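Local coordinates for protein Thiosulfate:glutathione sulfurtransferase (PDB 3D1P) that transfers the sulfane sulfur of thiosulfate to glutathione, yielding sulfite and S-sulfanylglutathione, a central intermediate of hydrogen sulfide metabolism, at residues N40-V46 with K92-C98; I22-F27 with T119-P123. All blocks are in the same frame, centred on the assembly; numbering follows the deposited sequence. Where two conformers were deposited one is given.

The two contacts illustrate how a parallel sheet is assembled from segments distant in sequence. Contact 1 pairs 40-46 with 92-98, its centre about 3 Å from the centre of the chain in space, and ends at Cys98, which carries the persulfide intermediate; contact 2 pairs 22-27 with 119-123 at the border of the same sheet. Their centres lie 9 Å apart, and strand 93-97 of contact 1 and strand 119-121 of contact 2 are neighbours in it. Glu93 joins them, its OE2 lying 2.6 Å from Tyr25 OH and 2.7 Å from Ser120 OG, both probable hydrogen bonds. Ile95 CD1 packs 3.7 Å from Tyr25 CE2. The nearest side-chain atoms of Leu121 and Cys98 are about 9 Å apart.

Contact 1. Residues N40-V46 with K92-C98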
ATOM      1  N   ASN A  40      -5.313  10.699   6.730  1.00  9.50           N
ATOM      2  CA  ASN A  40      -6.010   9.487   7.088  0.70  9.40           C
ATOM      3  C   ASN A  40      -6.034   8.433   5.961  1.00  8.33           C
ATOM      4  O   ASN A  40      -6.855   7.524   5.986  1.00  8.99           O
ATOM      5  CB  ASN A  40      -7.322   9.873   7.709  0.70 11.15           C
ATOM      6  CG  ASN A  40      -7.132  10.508   9.119  0.70 12.91           C
ATOM      7  OD1 ASN A  40      -6.324  10.043   9.945  0.70 16.59           O
ATOM      8  ND2 ASN A  40      -7.876  11.557   9.375  0.70 19.60           N
ATOM      9  N   VAL A  41      -5.085   8.559   5.043  1.00  6.99           N
ATOM     10  CA  VAL A  41      -4.848   7.592   3.977  1.00  7.02           C
ATOM     11  C   VAL A  41      -3.416   7.076   4.115  1.00  5.94           C
ATOM     12  O   VAL A  41      -2.483   7.855   4.403  1.00  8.12           O
ATOM     13  CB  VAL A  41      -5.061   8.232   2.622  1.00  8.84           C
ATOM     14  CG1 VAL A  41      -4.547   7.318   1.490  1.00 11.68           C
ATOM     15  CG2 VAL A  41      -6.544   8.600   2.460  1.00 11.84           C
ATOM     16  N   VAL A  42      -3.247   5.766   3.961  1.00  5.37           N
ATOM     17  CA  VAL A  42      -1.961   5.112   4.001  1.00  5.48           C
ATOM     18  C   VAL A  42      -1.769   4.388   2.679  1.00  4.86           C
ATOM     19  O   VAL A  42      -2.626   3.617   2.274  1.00  5.55           O
ATOM     20  CB  VAL A  42      -1.868   4.096   5.152  1.00  6.60           C
ATOM     21  CG1 VAL A  42      -0.505   3.428   5.210  1.00  8.10           C
ATOM     22  CG2 VAL A  42      -2.199   4.763   6.500  1.00  8.91           C
ATOM     23  N   LEU A  43      -0.612   4.621   2.060  0.50  4.63           N
ATOM     24  CA  LEU A  43      -0.247   4.007   0.772  0.50  4.37           C
ATOM     25  C   LEU A  43       0.646   2.816   1.088  0.50  3.98           C
ATOM     26  O   LEU A  43       1.794   2.979   1.514  0.50  5.19           O
ATOM     27  CB  LEU A  43       0.509   5.017  -0.098  0.50  4.41           C
ATOM     28  CG  LEU A  43      -0.270   6.307  -0.394  0.50  5.41           C
ATOM     29  CD1 LEU A  43       0.566   7.257  -1.247  0.50  8.93           C
ATOM     30  CD2 LEU A  43      -1.595   6.016  -1.052  0.50  8.67           C
ATOM     31  N   VAL A  44       0.112   1.614   0.910  1.00  4.06           N
ATOM     32  CA  VAL A  44       0.776   0.387   1.345  1.00  4.25           C
ATOM     33  C   VAL A  44       1.350  -0.349   0.138  1.00  3.95           C
ATOM     34  O   VAL A  44       0.651  -1.026  -0.599  1.00  4.41           O
ATOM     35  CB  VAL A  44      -0.154  -0.538   2.116  1.00  4.88           C
ATOM     36  CG1 VAL A  44       0.658  -1.684   2.686  1.00  5.95           C
ATOM     37  CG2 VAL A  44      -0.910   0.214   3.247  1.00  6.06           C
ATOM     38  N   ASP A  45       2.669  -0.187  -0.024  1.00  3.90           N
ATOM     39  CA  ASP A  45       3.418  -0.805  -1.107  1.00  3.71           C
ATOM     40  C   ASP A  45       4.005  -2.099  -0.566  1.00  3.91           C
ATOM     41  O   ASP A  45       4.833  -2.103   0.348  1.00  4.37           O
ATOM     42  CB  ASP A  45       4.522   0.174  -1.541  1.00  3.86           C
ATOM     43  CG  ASP A  45       5.325  -0.266  -2.735  1.00  4.16           C
ATOM     44  OD1 ASP A  45       5.489  -1.470  -2.989  1.00  4.52           O
ATOM     45  OD2 ASP A  45       5.839   0.660  -3.417  1.00  5.13           O
ATOM     46  N   VAL A  46       3.537  -3.221  -1.106  1.00  3.64           N
ATOM     47  CA  VAL A  46       3.912  -4.532  -0.575  1.00  3.77           C
ATOM     48  C   VAL A  46       4.942  -5.244  -1.452  1.00  4.00           C
ATOM     49  O   VAL A  46       5.155  -6.445  -1.305  1.00  4.07           O
ATOM     50  CB  VAL A  46       2.681  -5.413  -0.267  1.00  4.06           C
ATOM     51  CG1 VAL A  46       1.726  -4.662   0.634  1.00  4.83           C
ATOM     52  CG2 VAL A  46       1.973  -5.915  -1.492  1.00  4.55           C
ATOM     53  N   LYS A  92      -7.693   4.319   9.414  1.00  7.03           N
ATOM     54  CA  LYS A  92      -7.354   4.956   8.162  0.80  6.87           C
ATOM     55  C   LYS A  92      -7.766   4.092   6.985  1.00  6.20           C
ATOM     56  O   LYS A  92      -8.009   2.904   7.114  1.00  7.57           O
ATOM     57  CB  LYS A  92      -5.856   5.201   8.125  0.80  6.68           C
ATOM     58  CG  LYS A  92      -5.407   6.254   9.145  0.80  7.06           C
ATOM     59  CD  LYS A  92      -3.935   6.572   8.995  0.80  8.08           C
ATOM     60  CE  LYS A  92      -3.380   7.569   9.999  0.80  8.53           C
ATOM     61  NZ  LYS A  92      -1.957   7.865   9.717  0.80 11.35           N
ATOM     62  N   GLU A  93      -7.814   4.725   5.811  1.00  5.90           N
ATOM     63  CA  GLU A  93      -7.949   4.005   4.556  1.00  5.79           C
ATOM     64  C   GLU A  93      -6.560   3.523   4.115  1.00  5.43           C
ATOM     65  O   GLU A  93      -5.669   4.344   3.918  1.00  7.19           O
ATOM     66  CB  GLU A  93      -8.507   4.902   3.455  1.00  6.18           C
ATOM     67  CG  GLU A  93      -8.640   4.191   2.143  1.00  6.50           C
ATOM     68  CD  GLU A  93      -9.093   5.052   0.976  1.00  6.24           C
ATOM     69  OE1 GLU A  93      -9.235   6.270   1.119  1.00  9.44           O
ATOM     70  OE2 GLU A  93      -9.285   4.471  -0.118  1.00  8.01           O
ATOM     71  N   LEU A  94      -6.390   2.219   3.971  1.00  5.30           N
ATOM     72  CA  LEU A  94      -5.133   1.653   3.491  1.00  4.81           C
ATOM     73  C   LEU A  94      -5.330   1.244   2.030  1.00  4.73           C
ATOM     74  O   LEU A  94      -6.271   0.499   1.722  1.00  5.65           O
ATOM     75  CB  LEU A  94      -4.732   0.416   4.293  1.00  5.24           C
ATOM     76  CG  LEU A  94      -3.936   0.686   5.574  1.00  5.62           C
ATOM     77  CD1 LEU A  94      -4.710   1.567   6.597  1.00  7.25           C
ATOM     78  CD2 LEU A  94      -3.510  -0.637   6.186  1.00  6.54           C
ATOM     79  N   ILE A  95      -4.461   1.733   1.157  1.00  4.22           N
ATOM     80  CA  ILE A  95      -4.532   1.472  -0.275  1.00  4.07           C
ATOM     81  C   ILE A  95      -3.370   0.553  -0.636  1.00  3.87           C
ATOM     82  O   ILE A  95      -2.220   0.943  -0.495  1.00  4.97           O
ATOM     83  CB  ILE A  95      -4.452   2.753  -1.096  1.00  4.36           C
ATOM     84  CG1 ILE A  95      -5.483   3.770  -0.642  1.00  5.35           C
ATOM     85  CG2 ILE A  95      -4.610   2.413  -2.585  1.00  5.16           C
ATOM     86  CD1 ILE A  95      -5.402   5.127  -1.390  1.00  6.26           C
ATOM     87  N   PHE A  96      -3.675  -0.659  -1.091  1.00  4.13           N
ATOM     88  CA  PHE A  96      -2.674  -1.681  -1.295  1.00  4.04           C
ATOM     89  C   PHE A  96      -2.277  -1.820  -2.760  1.00  4.15           C
ATOM     90  O   PHE A  96      -3.131  -1.799  -3.661  1.00  4.70           O
ATOM     91  CB  PHE A  96      -3.234  -3.039  -0.869  1.00  4.72           C
ATOM     92  CG  PHE A  96      -3.396  -3.153   0.601  1.00  5.07           C
ATOM     93  CD1 PHE A  96      -2.384  -3.688   1.392  1.00  6.51           C
ATOM     94  CD2 PHE A  96      -4.548  -2.683   1.229  1.00  5.56           C
ATOM     95  CE1 PHE A  96      -2.545  -3.764   2.766  1.00  7.88           C
ATOM     96  CE2 PHE A  96      -4.685  -2.745   2.613  1.00  6.93           C
ATOM     97  CZ  PHE A  96      -3.668  -3.261   3.358  1.00  7.62           C
ATOM     98  N   TYR A  97      -0.985  -2.048  -2.992  1.00  3.99           N
ATOM     99  CA  TYR A  97      -0.481  -2.296  -4.353  1.00  3.91           C
ATOM    100  C   TYR A  97       0.904  -2.929  -4.250  1.00  3.74           C
ATOM    101  O   TYR A  97       1.571  -2.882  -3.220  1.00  3.98           O
ATOM    102  CB  TYR A  97      -0.436  -1.003  -5.174  1.00  4.23           C
ATOM    103  CG  TYR A  97       0.327   0.116  -4.526  1.00  4.19           C
ATOM    104  CD1 TYR A  97       1.687   0.286  -4.767  1.00  4.31           C
ATOM    105  CD2 TYR A  97      -0.279   1.022  -3.672  1.00  4.31           C
ATOM    106  CE1 TYR A  97       2.397   1.296  -4.186  1.00  4.59           C
ATOM    107  CE2 TYR A  97       0.417   2.038  -3.058  1.00  4.85           C
ATOM    108  CZ  TYR A  97       1.768   2.199  -3.323  1.00  4.56           C
ATOM    109  OH  TYR A  97       2.444   3.227  -2.733  1.00  5.52           O
ATOM    110  N   CYS A  98       1.334  -3.461  -5.389  1.00  3.72           N
ATOM    111  CA  CYS A  98       2.682  -4.024  -5.520  1.00  3.59           C
ATOM    112  C   CYS A  98       3.286  -3.508  -6.842  1.00  3.45           C
ATOM    113  O   CYS A  98       3.381  -2.303  -7.031  1.00  3.84           O
ATOM    114  CB  CYS A  98       2.684  -5.562  -5.320  1.00  4.07           C
ATOM    115  SG  CYS A  98       1.627  -6.468  -6.457  1.00  4.60           S
TER
HETATM  116  O   HOH W   1      -0.922   8.070   6.877  1.00 18.12           O
HETATM  117  O   HOH W   2       5.126   3.198  -3.159  1.00  5.79           O
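This is a buried pairing of two parallel β-strands, 41-45 and 93-97, in the middle of the rhodanese sheet. Their axes approach to 4.7 Å at 21°, and residues pair in step from Val41 with Glu93 to Asp45 with Tyr97. The hydrogen bonds follow the parallel pattern; Val42 and Val44 each use both N and O: Val42 N donates to Glu93 O (2.8 Å) and Val42 O accepts from Ile95 N (2.9 Å), while Val44 N reaches Ile95 O (2.8 Å) and Val44 O receives Tyr97 N (3.1 Å). Asn40 O to Glu93 N (3.0 Å) and Val46 N to Tyr97 O (2.9 Å) extend the pairing beyond both strand ends.

On one face Val41, Leu43 and Ile95 form an apolar patch (Val41 CG1 to Ile95 CD1, 3.7 Å) beneath helix 27-36. The Tyr97 ring, on this face, leans across the neighbouring strand, and Asp45 CA sits over it in a CH-pi contact, 4.2 Å from the centroid. On the other face Val42 and Val44 pack against Leu94, and Val44 CG1 lies 3.8 Å from Phe96 CE1; helix 102-112 covers Phe96.

Polar groups lie at both ends. One water joins Val41 O (2.9 Å) to Lys92 NZ (3.0 Å), and Glu93 OE2 bonds Tyr25 and Ser120; another joins Asp45 OD2 (2.6 Å) to Tyr97 OH (2.7 Å), and Asp45 salt-bridges Arg47. Cys98 CB touches Val46 CG2 at 3.9 Å. Backbone pairing runs up to Tyr97; Cys98 N is then held by Ser125 OG, so the catalytic cysteine follows directly on strand 93-97, where the paired strands end.

Contact 2. Residues I22-F27 with T119-P123; sequences IQSYSF and TSLYP. With ACT (acetate ion), chain C.
Two backbone hydrogen bonds set the register: Leu121 N donates to Gln23 O (2.9 Å), and Tyr25 N donates to Leu121 O (3.0 Å, bent to 134° at the hydrogen). Residues 23-25 and 120-122 are extended and parallel in register, with Ser24 beside Leu121 (CA-CA 4.7 Å); the chain turns into the helix at Phe27 and bends at Pro123, and the end-to-end directions differ by 48°. Upstream, a water replaces direct pairing, lying 2.9 Å from both Gln23 N and Thr119 O.

Beyond the backbone, Ile22 CG2 rests 3.9 Å from Leu121 CG. Tyr25, chi1 m, brings CE2 to 3.7 Å from Ser120 CB; its hydroxyl and Ser120 OG both probably hydrogen-bond to Glu93 OE2 on strand 93-97, next to 119-121. Tyr122, chi1 t, places CD2 3.4 Å from Tyr25 O and OH 3.8 Å from Phe27 CD1; the hydroxyl bonds Asp128. Ser26, chi1 p, is the N-cap of helix 27-36: its OG accepts from a backbone N of the first turn and donates to O (2.7 Å) of an acetate ion that probably comes from the crystallisation liquor. Such a short, weakly bonded first strand, beside the last one and leading within two residues into a helix, marks the border of the parallel α/β rhodanese fold.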
ATOM      1  N   ILE A  22     -14.660  -3.657  -3.253  1.00 10.95           N
ATOM      2  CA  ILE A  22     -13.480  -2.999  -2.745  1.00 11.03           C
ATOM      3  C   ILE A  22     -13.232  -1.786  -3.641  1.00  9.32           C
ATOM      4  O   ILE A  22     -13.237  -1.886  -4.880  1.00 10.99           O
ATOM      5  CB  ILE A  22     -12.270  -3.927  -2.784  1.00 11.59           C
ATOM      6  CG1 ILE A  22     -12.456  -5.195  -1.932  1.00 13.57           C
ATOM      7  CG2 ILE A  22     -10.988  -3.155  -2.459  1.00 11.49           C
ATOM      8  CD1 ILE A  22     -11.499  -6.320  -2.338  1.00 14.59           C
ATOM      9  N   GLN A  23     -12.983  -0.677  -3.027  1.00 10.03           N
ATOM     10  CA  GLN A  23     -12.685   0.488  -3.752  1.00  7.97           C
ATOM     11  C   GLN A  23     -11.385   0.284  -4.501  1.00  6.39           C
ATOM     12  O   GLN A  23     -10.392  -0.136  -3.916  1.00  8.10           O
ATOM     13  CB  GLN A  23     -12.517   1.652  -2.783  1.00 10.93           C
ATOM     14  CG  GLN A  23     -12.157   2.968  -3.449  1.00 14.01           C
ATOM     15  CD  GLN A  23     -13.212   3.497  -4.400  1.00 17.14           C
ATOM     16  OE1 GLN A  23     -12.995   3.630  -5.612  1.00 22.09           O
ATOM     17  NE2 GLN A  23     -14.381   3.777  -3.863  1.00 21.70           N
ATOM     18  N   SER A  24     -11.372   0.599  -5.782  1.00  6.02           N
ATOM     19  CA  SER A  24     -10.208   0.505  -6.616  0.50  5.38           C
ATOM     20  C   SER A  24      -9.937   1.858  -7.283  1.00  5.20           C
ATOM     21  O   SER A  24     -10.874   2.605  -7.596  1.00  6.34           O
ATOM     22  CB  SER A  24     -10.427  -0.544  -7.687  0.50  6.73           C
ATOM     23  OG  SER A  24     -11.633  -0.290  -8.356  0.50  6.31           O
ATOM     24  N   TYR A  25      -8.660   2.131  -7.547  1.00  4.90           N
ATOM     25  CA  TYR A  25      -8.221   3.418  -8.061  1.00  4.36           C
ATOM     26  C   TYR A  25      -7.403   3.253  -9.341  1.00  4.30           C
ATOM     27  O   TYR A  25      -6.519   2.388  -9.423  1.00  4.70           O
ATOM     28  CB  TYR A  25      -7.388   4.137  -7.024  1.00  4.48           C
ATOM     29  CG  TYR A  25      -8.167   4.460  -5.759  1.00  4.25           C
ATOM     30  CD1 TYR A  25      -9.314   5.246  -5.797  1.00  4.90           C
ATOM     31  CD2 TYR A  25      -7.748   4.010  -4.538  1.00  5.20           C
ATOM     32  CE1 TYR A  25     -10.008   5.580  -4.636  1.00  5.78           C
ATOM     33  CE2 TYR A  25      -8.432   4.367  -3.351  1.00  5.38           C
ATOM     34  CZ  TYR A  25      -9.572   5.138  -3.417  1.00  5.83           C
ATOM     35  OH  TYR A  25     -10.257   5.527  -2.300  1.00  7.58           O
ATOM     36  N   SER A  26      -7.670   4.111 -10.318  1.00  4.64           N
ATOM     37  CA  SER A  26      -6.855   4.271 -11.513  1.00  4.76           C
ATOM     38  C   SER A  26      -5.628   5.129 -11.237  1.00  4.12           C
ATOM     39  O   SER A  26      -5.493   5.762 -10.186  1.00  4.46           O
ATOM     40  CB  SER A  26      -7.666   4.976 -12.579  1.00  5.25           C
ATOM     41  OG  SER A  26      -7.915   6.303 -12.153  1.00  5.71           O
ATOM     42  N   PHE A  27      -4.764   5.243 -12.233  1.00  4.20           N
ATOM     43  CA  PHE A  27      -3.637   6.181 -12.150  1.00  4.85           C
ATOM     44  C   PHE A  27      -4.099   7.601 -11.803  1.00  4.15           C
ATOM     45  O   PHE A  27      -3.550   8.228 -10.905  1.00  4.54           O
ATOM     46  CB  PHE A  27      -2.874   6.220 -13.477  1.00  4.65           C
ATOM     47  CG  PHE A  27      -1.770   7.229 -13.445  1.00  4.75           C
ATOM     48  CD1 PHE A  27      -0.650   7.044 -12.645  1.00  5.63           C
ATOM     49  CD2 PHE A  27      -1.831   8.397 -14.216  1.00  5.22           C
ATOM     50  CE1 PHE A  27       0.347   7.983 -12.573  1.00  6.31           C
ATOM     51  CE2 PHE A  27      -0.820   9.325 -14.169  1.00  6.95           C
ATOM     52  CZ  PHE A  27       0.291   9.106 -13.350  1.00  6.90           C
ATOM     53  N   THR A 119     -10.220  -0.481   3.435  1.00  6.94           N
ATOM     54  CA  THR A 119      -9.108  -0.861   2.600  1.00  6.53           C
ATOM     55  C   THR A 119      -9.523  -0.735   1.130  1.00  6.38           C
ATOM     56  O   THR A 119     -10.703  -0.858   0.766  1.00  7.96           O
ATOM     57  CB  THR A 119      -8.620  -2.308   2.836  1.00  7.22           C
ATOM     58  OG1 THR A 119      -9.648  -3.240   2.506  1.00  9.42           O
ATOM     59  CG2 THR A 119      -8.193  -2.525   4.286  1.00  8.55           C
ATOM     60  N   SER A 120      -8.528  -0.475   0.299  1.00  5.51           N
ATOM     61  CA  SER A 120      -8.705  -0.212  -1.103  1.00  5.29           C
ATOM     62  C   SER A 120      -7.554  -0.789  -1.883  1.00  4.26           C
ATOM     63  O   SER A 120      -6.529  -1.176  -1.317  1.00  4.97           O
ATOM     64  CB  SER A 120      -8.775   1.296  -1.359  1.00  6.20           C
ATOM     65  OG  SER A 120      -9.771   1.879  -0.561  1.00  7.62           O
ATOM     66  N   LEU A 121      -7.709  -0.817  -3.210  1.00  4.46           N
ATOM     67  CA  LEU A 121      -6.663  -1.308  -4.116  0.80  4.26           C
ATOM     68  C   LEU A 121      -6.272  -0.227  -5.105  1.00  4.09           C
ATOM     69  O   LEU A 121      -7.109   0.538  -5.590  1.00  5.18           O
ATOM     70  CB  LEU A 121      -7.147  -2.473  -4.967  0.80  5.48           C
ATOM     71  CG  LEU A 121      -7.514  -3.737  -4.237  0.80  5.51           C
ATOM     72  CD1 LEU A 121      -8.200  -4.730  -5.168  0.80  8.67           C
ATOM     73  CD2 LEU A 121      -6.282  -4.375  -3.623  0.80  6.72           C
ATOM     74  N   TYR A 122      -4.995  -0.235  -5.447  1.00  3.94           N
ATOM     75  CA  TYR A 122      -4.481   0.414  -6.661  1.00  3.85           C
ATOM     76  C   TYR A 122      -4.088  -0.748  -7.571  1.00  3.66           C
ATOM     77  O   TYR A 122      -2.957  -1.214  -7.539  1.00  4.17           O
ATOM     78  CB  TYR A 122      -3.289   1.310  -6.349  1.00  3.95           C
ATOM     79  CG  TYR A 122      -2.584   1.914  -7.527  1.00  3.68           C
ATOM     80  CD1 TYR A 122      -1.273   2.332  -7.405  1.00  4.04           C
ATOM     81  CD2 TYR A 122      -3.197   2.079  -8.769  1.00  4.06           C
ATOM     82  CE1 TYR A 122      -0.624   2.971  -8.435  1.00  4.09           C
ATOM     83  CE2 TYR A 122      -2.549   2.703  -9.830  1.00  3.91           C
ATOM     84  CZ  TYR A 122      -1.239   3.141  -9.664  1.00  4.07           C
ATOM     85  OH  TYR A 122      -0.554   3.777 -10.650  1.00  4.47           O
ATOM     86  N   PRO A 123      -5.047  -1.302  -8.331  1.00  4.14           N
ATOM     87  CA  PRO A 123      -4.770  -2.563  -9.031  1.00  4.65           C
ATOM     88  C   PRO A 123      -3.591  -2.467  -9.993  1.00  4.10           C
ATOM     89  O   PRO A 123      -2.843  -3.418 -10.143  1.00  5.12           O
ATOM     90  CB  PRO A 123      -6.105  -2.879  -9.739  1.00  6.56           C
ATOM     91  CG  PRO A 123      -6.956  -1.898  -9.439  1.00 10.08           C
ATOM     92  CD  PRO A 123      -6.451  -0.892  -8.512  1.00  4.12           C
TER
HETATM   93  C   ACT C 202      -9.867   7.712 -14.964  1.00 12.34           C
HETATM   94  O   ACT C 202      -9.736   7.539 -13.709  1.00 18.50           O
HETATM   95  OXT ACT C 202      -8.804   7.756 -15.636  1.00 22.75           O
HETATM   96  CH3 ACT C 202     -11.196   7.846 -15.557  1.00 17.60           C
HETATM   97  O   HOH W   3     -13.444  -0.445  -0.158  1.00 17.18           O